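Local coordinates for uncharacterized protein DUF1285 (Shewanella baltica, PDB 2RA9), which is of unknown function but, as a DUF1285 family member built from repeated structural motifs, is possibly involved in signal transduction, at residues R86-P89 with H90-L93; N105-I108 with K109-K112; K112-D115 with D116-Y119. One frame throughout, in Å; residues are numbered along the deposited sequence.

Interaction 1 (R86-P89 with H90-L93); sequences RAQP and HSLL
NH1 of R86 is held by two oxygens: it donates to S91 O at 2.8 Å and forms a salt bridge with D146. The N-H...O angle of 133° shows a bent bond, with the S91 oxygen tilted from the guanidinium plane. The side chain of R86 reaches across the connection between strands 79-86 and 93-97, which is shaped by a type II beta turn from Q88 to S91. S91 N closes this turn on Q88 O at 2.9 Å. P89 suits the second position because its ring fixes phi near the value required there, whereas H90 takes the positive phi (70°) that glycine more readily accepts; its ND1 bonds S145 OG. The S91 hydroxyl sits between the backbone N and the carbonyl carbon (chi1 79°), tucked inside the loop. The one proton of S91 OG has two acceptors in reach, Q88 O at 2.9 Å and L92 O at 2.8 Å, so either could receive it. Arginine suits the place because its guanidinium can serve several acceptors at once, NE making a second salt bridge to E141, while its methylenes are apolar. Lower on that chain, R86 CG packs obliquely against L93 CD2 at 3.7 Å.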
ATOM      1  N   ARG A  86     -13.271  -9.433  -4.755  1.00 22.52           N
ATOM      2  CA  ARG A  86     -13.031 -10.844  -4.397  1.00 24.34           C
ATOM      3  C   ARG A  86     -12.899 -11.682  -5.671  1.00 25.59           C
ATOM      4  O   ARG A  86     -13.696 -11.521  -6.600  1.00 31.02           O
ATOM      5  CB  ARG A  86     -14.196 -11.396  -3.577  1.00 23.23           C
ATOM      6  CG  ARG A  86     -14.342 -10.763  -2.230  1.00 20.43           C
ATOM      7  CD  ARG A  86     -15.457 -11.377  -1.447  1.00 18.59           C
ATOM      8  NE  ARG A  86     -15.911 -10.522  -0.340  1.00 15.83           N
ATOM      9  CZ  ARG A  86     -15.621 -10.708   0.938  1.00 15.45           C
ATOM     10  NH1 ARG A  86     -14.866 -11.729   1.364  1.00 17.80           N
ATOM     11  NH2 ARG A  86     -16.133  -9.898   1.825  1.00 16.08           N
ATOM     12  N   ALA A  87     -11.926 -12.583  -5.702  1.00 27.99           N
ATOM     13  CA  ALA A  87     -11.818 -13.561  -6.786  1.00 29.37           C
ATOM     14  C   ALA A  87     -13.078 -14.418  -6.871  1.00 29.93           C
ATOM     15  O   ALA A  87     -13.577 -14.700  -7.981  1.00 30.82           O
ATOM     16  CB  ALA A  87     -10.569 -14.460  -6.576  1.00 30.12           C
ATOM     17  N   GLN A  88     -13.568 -14.852  -5.700  1.00 27.54           N
ATOM     18  CA  GLN A  88     -14.786 -15.649  -5.625  0.50 26.41           C
ATOM     19  C   GLN A  88     -15.628 -15.179  -4.439  1.00 24.57           C
ATOM     20  O   GLN A  88     -15.106 -14.531  -3.518  1.00 22.37           O
ATOM     21  CB  GLN A  88     -14.469 -17.145  -5.492  0.50 26.36           C
ATOM     22  CG  GLN A  88     -13.614 -17.738  -6.635  0.50 27.69           C
ATOM     23  CD  GLN A  88     -12.112 -17.678  -6.373  0.50 31.58           C
ATOM     24  OE1 GLN A  88     -11.663 -17.278  -5.296  0.50 34.93           O
ATOM     25  NE2 GLN A  88     -11.327 -18.094  -7.364  0.50 34.97           N
ATOM     26  N   PRO A  89     -16.941 -15.494  -4.454  1.00 22.58           N
ATOM     27  CA  PRO A  89     -17.719 -15.112  -3.302  1.00 22.52           C
ATOM     28  C   PRO A  89     -17.019 -15.548  -2.046  1.00 19.01           C
ATOM     29  O   PRO A  89     -16.464 -16.663  -1.986  1.00 20.60           O
ATOM     30  CB  PRO A  89     -19.037 -15.863  -3.534  1.00 23.37           C
ATOM     31  CG  PRO A  89     -19.161 -15.814  -5.006  1.00 23.82           C
ATOM     32  CD  PRO A  89     -17.782 -16.164  -5.455  1.00 23.85           C
ATOM     33  N   HIS A  90     -16.974 -14.647  -1.068  1.00 18.59           N
ATOM     34  CA  HIS A  90     -16.418 -14.929   0.251  1.00 17.97           C
ATOM     35  C   HIS A  90     -14.913 -15.109   0.297  1.00 18.72           C
ATOM     36  O   HIS A  90     -14.371 -15.354   1.360  1.00 18.65           O
ATOM     37  CB  HIS A  90     -17.112 -16.113   0.949  1.00 16.87           C
ATOM     38  CG  HIS A  90     -18.585 -15.916   1.086  1.00 17.57           C
ATOM     39  ND1 HIS A  90     -19.162 -15.381   2.214  1.00 17.55           N
ATOM     40  CD2 HIS A  90     -19.585 -16.106   0.201  1.00 20.16           C
ATOM     41  CE1 HIS A  90     -20.470 -15.295   2.031  1.00 16.77           C
ATOM     42  NE2 HIS A  90     -20.744 -15.717   0.812  1.00 17.53           N
ATOM     43  N   SER A  91     -14.240 -14.880  -0.823  1.00 17.95           N
ATOM     44  CA  SER A  91     -12.805 -15.055  -0.866  1.00 18.02           C
ATOM     45  C   SER A  91     -12.056 -13.845  -0.297  1.00 17.07           C
ATOM     46  O   SER A  91     -12.640 -12.809   0.049  1.00 17.87           O
ATOM     47  CB  SER A  91     -12.341 -15.356  -2.298  1.00 18.77           C
ATOM     48  OG  SER A  91     -12.266 -14.186  -3.086  1.00 21.26           O
ATOM     49  N   LEU A  92     -10.750 -14.008  -0.155  1.00 18.26           N
ATOM     50  CA  LEU A  92      -9.846 -12.914   0.101  1.00 17.11           C
ATOM     51  C   LEU A  92      -9.897 -11.936  -1.055  1.00 17.83           C
ATOM     52  O   LEU A  92     -10.469 -12.218  -2.114  1.00 18.63           O
ATOM     53  CB  LEU A  92      -8.422 -13.440   0.311  1.00 16.47           C
ATOM     54  CG  LEU A  92      -8.184 -14.349   1.509  1.00 18.38           C
ATOM     55  CD1 LEU A  92      -6.766 -14.880   1.507  1.00 21.91           C
ATOM     56  CD2 LEU A  92      -8.490 -13.678   2.822  1.00 20.91           C
ATOM     57  N   LEU A  93      -9.312 -10.756  -0.853  1.00 16.93           N
ATOM     58  CA  LEU A  93      -9.440  -9.692  -1.830  1.00 16.02           C
ATOM     59  C   LEU A  93      -8.196  -9.590  -2.697  1.00 15.36           C
ATOM     60  O   LEU A  93      -7.078  -9.856  -2.237  1.00 17.75           O
ATOM     61  CB  LEU A  93      -9.619  -8.352  -1.149  1.00 16.39           C
ATOM     62  CG  LEU A  93     -10.855  -8.045  -0.339  1.00 15.80           C
ATOM     63  CD1 LEU A  93     -10.680  -6.621   0.275  1.00 18.38           C
ATOM     64  CD2 LEU A  93     -12.032  -8.097  -1.212  1.00 19.08           C
TER

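Interaction 2 (N105-I108 with K109-K112); sequences NVDI and KQMK
Between D107 and M111 the backbone winds through a short 3-10 segment made by two successive bonds, each spanning three residues: Q110 N donates to D107 O at 2.9 Å, and M111 N to I108 O at 3.1 Å. The carboxylate of D107 then folds over the start of this segment. With CG anti to the backbone N (chi1 -170°), it points forward along the chain, and D107 OD1 accepts K109 N at 3.1 Å from above the carboxylate plane. D107 OD2 takes the side-chain amide of Q110: Q110 NE2 donates at 2.8 Å on the anti side but tilted out of the carboxylate plane, the two flat groups standing 77° apart, close to perpendicular. K109 curls back through bends at chi3 and chi4 to bring NZ within 3.4 Å of D107 OD2, a weak hydrogen bond within a salt bridge. With an alanine in place of D107, K109 N would probably lose this acceptor, the Q110 amide would be set free to turn and K109 NZ would lose its nearby counter-charge. Away from these polar groups, I108 and M111, a selenomethionine, send out apolar side chains that suit a position against the aromatic ring of F138 in helix 135-141. Aspartate fits its place because its short arm just reaches the backbone N-H of K109, two residues on, which defines an Asx turn; here it opens the 3-10 segment that links strand 102-106 to strand 112-113.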
ATOM      1  N   ASN A 105      -4.652 -12.028  -2.111  1.00 19.21           N
ATOM      2  CA  ASN A 105      -4.796 -12.677  -0.829  1.00 19.26           C
ATOM      3  C   ASN A 105      -4.893 -11.710   0.342  1.00 16.43           C
ATOM      4  O   ASN A 105      -4.427 -11.979   1.451  1.00 20.14           O
ATOM      5  CB  ASN A 105      -3.663 -13.700  -0.633  1.00 20.54           C
ATOM      6  CG  ASN A 105      -3.635 -14.717  -1.742  1.00 28.64           C
ATOM      7  OD1 ASN A 105      -4.678 -15.279  -2.098  1.00 28.90           O
ATOM      8  ND2 ASN A 105      -2.446 -14.957  -2.319  1.00 32.96           N
ATOM      9  N   VAL A 106      -5.587 -10.608   0.112  1.00 15.69           N
ATOM     10  CA  VAL A 106      -5.670  -9.564   1.118  1.00 15.90           C
ATOM     11  C   VAL A 106      -6.843  -9.822   2.047  1.00 16.69           C
ATOM     12  O   VAL A 106      -7.945 -10.075   1.586  1.00 16.56           O
ATOM     13  CB  VAL A 106      -5.762  -8.168   0.463  1.00 15.07           C
ATOM     14  CG1 VAL A 106      -5.878  -7.058   1.531  1.00 16.68           C
ATOM     15  CG2 VAL A 106      -4.550  -7.925  -0.394  1.00 15.64           C
ATOM     16  N   ASP A 107      -6.572  -9.785   3.344  1.00 17.74           N
ATOM     17  CA  ASP A 107      -7.482 -10.304   4.365  1.00 18.06           C
ATOM     18  C   ASP A 107      -8.159  -9.161   5.154  1.00 16.99           C
ATOM     19  O   ASP A 107      -7.537  -8.495   5.961  1.00 17.53           O
ATOM     20  CB  ASP A 107      -6.721 -11.227   5.297  1.00 18.20           C
ATOM     21  CG  ASP A 107      -7.604 -11.998   6.246  1.00 23.97           C
ATOM     22  OD1 ASP A 107      -8.837 -11.756   6.268  1.00 24.37           O
ATOM     23  OD2 ASP A 107      -7.035 -12.849   6.995  1.00 25.83           O
ATOM     24  N   ILE A 108      -9.444  -8.963   4.893  1.00 16.37           N
ATOM     25  CA  ILE A 108     -10.263  -7.976   5.586  1.00 16.01           C
ATOM     26  C   ILE A 108     -10.129  -8.083   7.107  1.00 16.59           C
ATOM     27  O   ILE A 108     -10.113  -7.088   7.810  1.00 16.79           O
ATOM     28  CB  ILE A 108     -11.772  -8.122   5.135  1.00 16.57           C
ATOM     29  CG1 ILE A 108     -11.972  -7.557   3.712  1.00 19.26           C
ATOM     30  CG2 ILE A 108     -12.707  -7.434   6.110  1.00 20.64           C
ATOM     31  CD1 ILE A 108     -13.228  -8.061   2.987  1.00 23.18           C
ATOM     32  N   LYS A 109     -10.053  -9.309   7.624  1.00 17.59           N
ATOM     33  CA  LYS A 109      -9.963  -9.567   9.054  1.00 19.49           C
ATOM     34  C   LYS A 109      -8.731  -8.915   9.705  1.00 19.16           C
ATOM     35  O   LYS A 109      -8.717  -8.623  10.906  1.00 17.83           O
ATOM     36  CB  LYS A 109      -9.907 -11.084   9.233  1.00 22.93           C
ATOM     37  CG  LYS A 109      -9.906 -11.621  10.619  1.00 30.10           C
ATOM     38  CD  LYS A 109      -9.908 -13.164  10.587  1.00 29.47           C
ATOM     39  CE  LYS A 109      -8.684 -13.750   9.865  1.00 34.02           C
ATOM     40  NZ  LYS A 109      -7.381 -13.179  10.340  1.00 38.66           N
ATOM     41  N   GLN A 110      -7.694  -8.715   8.898  1.00 17.97           N
ATOM     42  CA  GLN A 110      -6.430  -8.165   9.382  1.00 16.27           C
ATOM     43  C   GLN A 110      -6.325  -6.653   9.208  1.00 16.40           C
ATOM     44  O   GLN A 110      -5.278  -6.047   9.426  1.00 15.68           O
ATOM     45  CB  GLN A 110      -5.281  -8.847   8.655  1.00 17.40           C
ATOM     46  CG  GLN A 110      -5.151 -10.353   8.990  1.00 21.76           C
ATOM     47  CD  GLN A 110      -4.071 -11.010   8.156  1.00 27.22           C
ATOM     48  OE1 GLN A 110      -2.957 -10.493   8.058  1.00 35.98           O
ATOM     49  NE2 GLN A 110      -4.405 -12.132   7.524  1.00 32.27           N
HETATM   50  N   MSE A 111      -7.432  -6.011   8.869  1.00 15.75           N
HETATM   51  CA  MSE A 111      -7.439  -4.575   8.686  1.00 14.87           C
HETATM   52  C   MSE A 111      -7.045  -3.854   9.957  1.00 14.30           C
HETATM   53  O   MSE A 111      -7.306  -4.331  11.078  1.00 16.31           O
HETATM   54  CB  MSE A 111      -8.814  -4.129   8.234  1.00 15.34           C
HETATM   55  CG  MSE A 111      -9.872  -4.118   9.338  1.00 17.05           C
HETATM   56 SE   MSE A 111     -11.549  -3.405   8.657  0.75 18.23          SE
HETATM   57  CE  MSE A 111     -12.419  -3.461  10.366  1.00 18.01           C
ATOM     58  N   LYS A 112      -6.487  -2.659   9.796  1.00 14.36           N
ATOM     59  CA  LYS A 112      -6.151  -1.809  10.918  1.00 16.17           C
ATOM     60  C   LYS A 112      -6.800  -0.456  10.727  1.00 16.68           C
ATOM     61  O   LYS A 112      -6.824   0.077   9.614  1.00 17.04           O
ATOM     62  CB  LYS A 112      -4.620  -1.710  11.011  1.00 19.55           C
ATOM     63  CG  LYS A 112      -4.041  -0.604  11.869  1.00 26.40           C
ATOM     64  CD  LYS A 112      -2.519  -0.702  11.889  1.00 30.87           C
ATOM     65  CE  LYS A 112      -1.900  -0.187  10.577  1.00 32.96           C
ATOM     66  NZ  LYS A 112      -0.445   0.046  10.717  1.00 37.38           N
TER

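Interaction 3 (K112-D115 with D116-Y119); sequences KLTD and DSVY. With EDO (1,2-ethanediol), chain F.
A beta hairpin, strand 112-113 returning as strand 118-121, is closed here by a tight loop held from within by T114. K112 and Y119 form an antiparallel hydrogen-bonded pair, with K112 N to Y119 O at 2.9 Å and Y119 N to K112 O at 2.8 Å. L113 and V118 follow as a non-hydrogen-bonded pair whose side chains lie side by side, CG to CG2 3.9 Å. T114 N then donates to S117 O at 3.0 Å, a nearly straight bond of 170°. In the loop, T114 OG1 accepts D116 N at 3.1 Å, forming an ST turn, and takes a weaker bond from S117 N. Placing OG1 between backbone N and carbonyl carbon (chi1 62°) also sets CG2 against Y119 CE1 at 3.6 Å, so both branches of the threonine are used. A water bonded to T114 OG1 donates to Y119 OH at 3.1 Å, and that hydroxyl also bonds D76. On the other side of strand 118-121, V118 N donates to O2 of a 1,2-ethanediol, probably from the crystallisation liquor. One threonine oxygen thus serves two loop amides and a water, which ties the hairpin tip to the tyrosine hydroxyl and, through it, to D76.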
ATOM      1  N   LYS A 112      -6.487  -2.659   9.796  1.00 14.36           N
ATOM      2  CA  LYS A 112      -6.151  -1.809  10.918  1.00 16.17           C
ATOM      3  C   LYS A 112      -6.800  -0.456  10.727  1.00 16.68           C
ATOM      4  O   LYS A 112      -6.824   0.077   9.614  1.00 17.04           O
ATOM      5  CB  LYS A 112      -4.620  -1.710  11.011  1.00 19.55           C
ATOM      6  CG  LYS A 112      -4.041  -0.604  11.869  1.00 26.40           C
ATOM      7  CD  LYS A 112      -2.519  -0.702  11.889  1.00 30.87           C
ATOM      8  CE  LYS A 112      -1.900  -0.187  10.577  1.00 32.96           C
ATOM      9  NZ  LYS A 112      -0.445   0.046  10.717  1.00 37.38           N
ATOM     10  N   LEU A 113      -7.351   0.089  11.812  1.00 16.26           N
ATOM     11  CA  LEU A 113      -7.990   1.390  11.783  1.00 16.76           C
ATOM     12  C   LEU A 113      -7.250   2.370  12.646  1.00 17.81           C
ATOM     13  O   LEU A 113      -6.795   2.025  13.723  1.00 19.47           O
ATOM     14  CB  LEU A 113      -9.459   1.321  12.275  1.00 18.00           C
ATOM     15  CG  LEU A 113     -10.471   0.675  11.338  1.00 17.17           C
ATOM     16  CD1 LEU A 113     -10.106  -0.759  10.930  1.00 22.59           C
ATOM     17  CD2 LEU A 113     -11.901   0.724  11.881  1.00 19.11           C
ATOM     18  N   THR A 114      -7.216   3.608  12.186  1.00 17.16           N
ATOM     19  CA  THR A 114      -6.844   4.724  13.027  1.00 17.85           C
ATOM     20  C   THR A 114      -8.126   5.516  13.225  1.00 19.87           C
ATOM     21  O   THR A 114      -9.208   5.044  12.905  1.00 21.80           O
ATOM     22  CB  THR A 114      -5.759   5.564  12.357  1.00 17.54           C
ATOM     23  OG1 THR A 114      -6.281   6.100  11.143  1.00 18.87           O
ATOM     24  CG2 THR A 114      -4.504   4.697  12.096  1.00 22.59           C
ATOM     25  N   ASP A 115      -8.033   6.742  13.706  1.00 21.55           N
ATOM     26  CA  ASP A 115      -9.240   7.573  13.741  1.00 21.34           C
ATOM     27  C   ASP A 115      -9.538   8.229  12.415  1.00 21.77           C
ATOM     28  O   ASP A 115     -10.599   8.831  12.237  1.00 26.53           O
ATOM     29  CB  ASP A 115      -9.140   8.581  14.863  1.00 23.11           C
ATOM     30  CG  ASP A 115      -8.980   7.899  16.187  1.00 28.04           C
ATOM     31  OD1 ASP A 115      -9.768   6.938  16.481  1.00 26.65           O
ATOM     32  OD2 ASP A 115      -8.028   8.264  16.906  1.00 30.38           O
ATOM     33  N   ASP A 116      -8.612   8.117  11.466  1.00 20.58           N
ATOM     34  CA  ASP A 116      -8.769   8.768  10.155  1.00 22.18           C
ATOM     35  C   ASP A 116      -8.963   7.821   8.966  1.00 21.24           C
ATOM     36  O   ASP A 116      -9.552   8.215   7.970  1.00 21.86           O
ATOM     37  CB  ASP A 116      -7.526   9.632   9.858  1.00 21.90           C
ATOM     38  CG  ASP A 116      -7.376  10.802  10.813  1.00 29.38           C
ATOM     39  OD1 ASP A 116      -8.366  11.226  11.442  1.00 32.90           O
ATOM     40  OD2 ASP A 116      -6.245  11.316  10.916  1.00 37.40           O
ATOM     41  N   SER A 117      -8.491   6.592   9.070  1.00 16.90           N
ATOM     42  CA  SER A 117      -8.249   5.785   7.888  1.00 14.25           C
ATOM     43  C   SER A 117      -8.316   4.300   8.195  1.00 13.63           C
ATOM     44  O   SER A 117      -8.192   3.870   9.337  1.00 15.66           O
ATOM     45  CB  SER A 117      -6.877   6.090   7.314  1.00 15.01           C
ATOM     46  OG  SER A 117      -6.720   7.450   6.972  1.00 16.46           O
ATOM     47  N   VAL A 118      -8.496   3.513   7.140  1.00 13.46           N
ATOM     48  CA  VAL A 118      -8.448   2.071   7.226  1.00 13.87           C
ATOM     49  C   VAL A 118      -7.285   1.602   6.359  1.00 11.78           C
ATOM     50  O   VAL A 118      -7.043   2.115   5.265  1.00 12.75           O
ATOM     51  CB  VAL A 118      -9.736   1.452   6.742  1.00 15.93           C
ATOM     52  CG1 VAL A 118      -9.636  -0.091   6.719  1.00 16.86           C
ATOM     53  CG2 VAL A 118     -10.900   1.913   7.627  1.00 18.78           C
ATOM     54  N   TYR A 119      -6.563   0.623   6.889  1.00 11.76           N
ATOM     55  CA  TYR A 119      -5.377   0.064   6.231  1.00 12.73           C
ATOM     56  C   TYR A 119      -5.475  -1.434   6.093  1.00 11.70           C
ATOM     57  O   TYR A 119      -5.960  -2.085   6.981  1.00 13.07           O
ATOM     58  CB  TYR A 119      -4.104   0.409   7.010  1.00 14.42           C
ATOM     59  CG  TYR A 119      -3.909   1.870   7.257  1.00 13.22           C
ATOM     60  CD1 TYR A 119      -4.531   2.498   8.325  1.00 14.06           C
ATOM     61  CD2 TYR A 119      -3.070   2.630   6.466  1.00 12.60           C
ATOM     62  CE1 TYR A 119      -4.339   3.816   8.581  1.00 14.12           C
ATOM     63  CE2 TYR A 119      -2.881   4.010   6.716  1.00 13.13           C
ATOM     64  CZ  TYR A 119      -3.544   4.596   7.748  1.00 13.28           C
ATOM     65  OH  TYR A 119      -3.355   5.922   8.028  1.00 16.24           O
TER
HETATM   66  C1  EDO F 162     -11.035   6.451   4.074  1.00 25.38           C
HETATM   67  O1  EDO F 162     -10.808   7.496   5.030  1.00 29.40           O
HETATM   68  C2  EDO F 162     -10.540   5.110   4.606  1.00 20.65           C
HETATM   69  O2  EDO F 162      -9.101   5.088   4.747  1.00 16.30           O
HETATM   70  O   HOH W   1      -4.263   7.688  10.400  1.00 21.65           O

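Overall arrangement
All three interactions belong to the second of the protein's two six-stranded mixed sheets, which share the strand order 3-2-1-6-5-4 and so repeat one topology. They follow in series along the chain. Interaction 1 turns strand 79-86 into strand 93-97; interaction 2 leaves edge strand 102-106 and leads to the opposite edge strand, 112-113; interaction 3 turns that strand back. Interactions 1 and 2, with centres about 12 Å apart, touch through a probable hydrogen bond from L93 N to V106 O. Interactions 2 and 3, with centres also about 12 Å apart, share K112, whereas interactions 1 and 3, with centres about 22 Å apart, do not touch. Interaction 2 therefore bridges two hairpin connections.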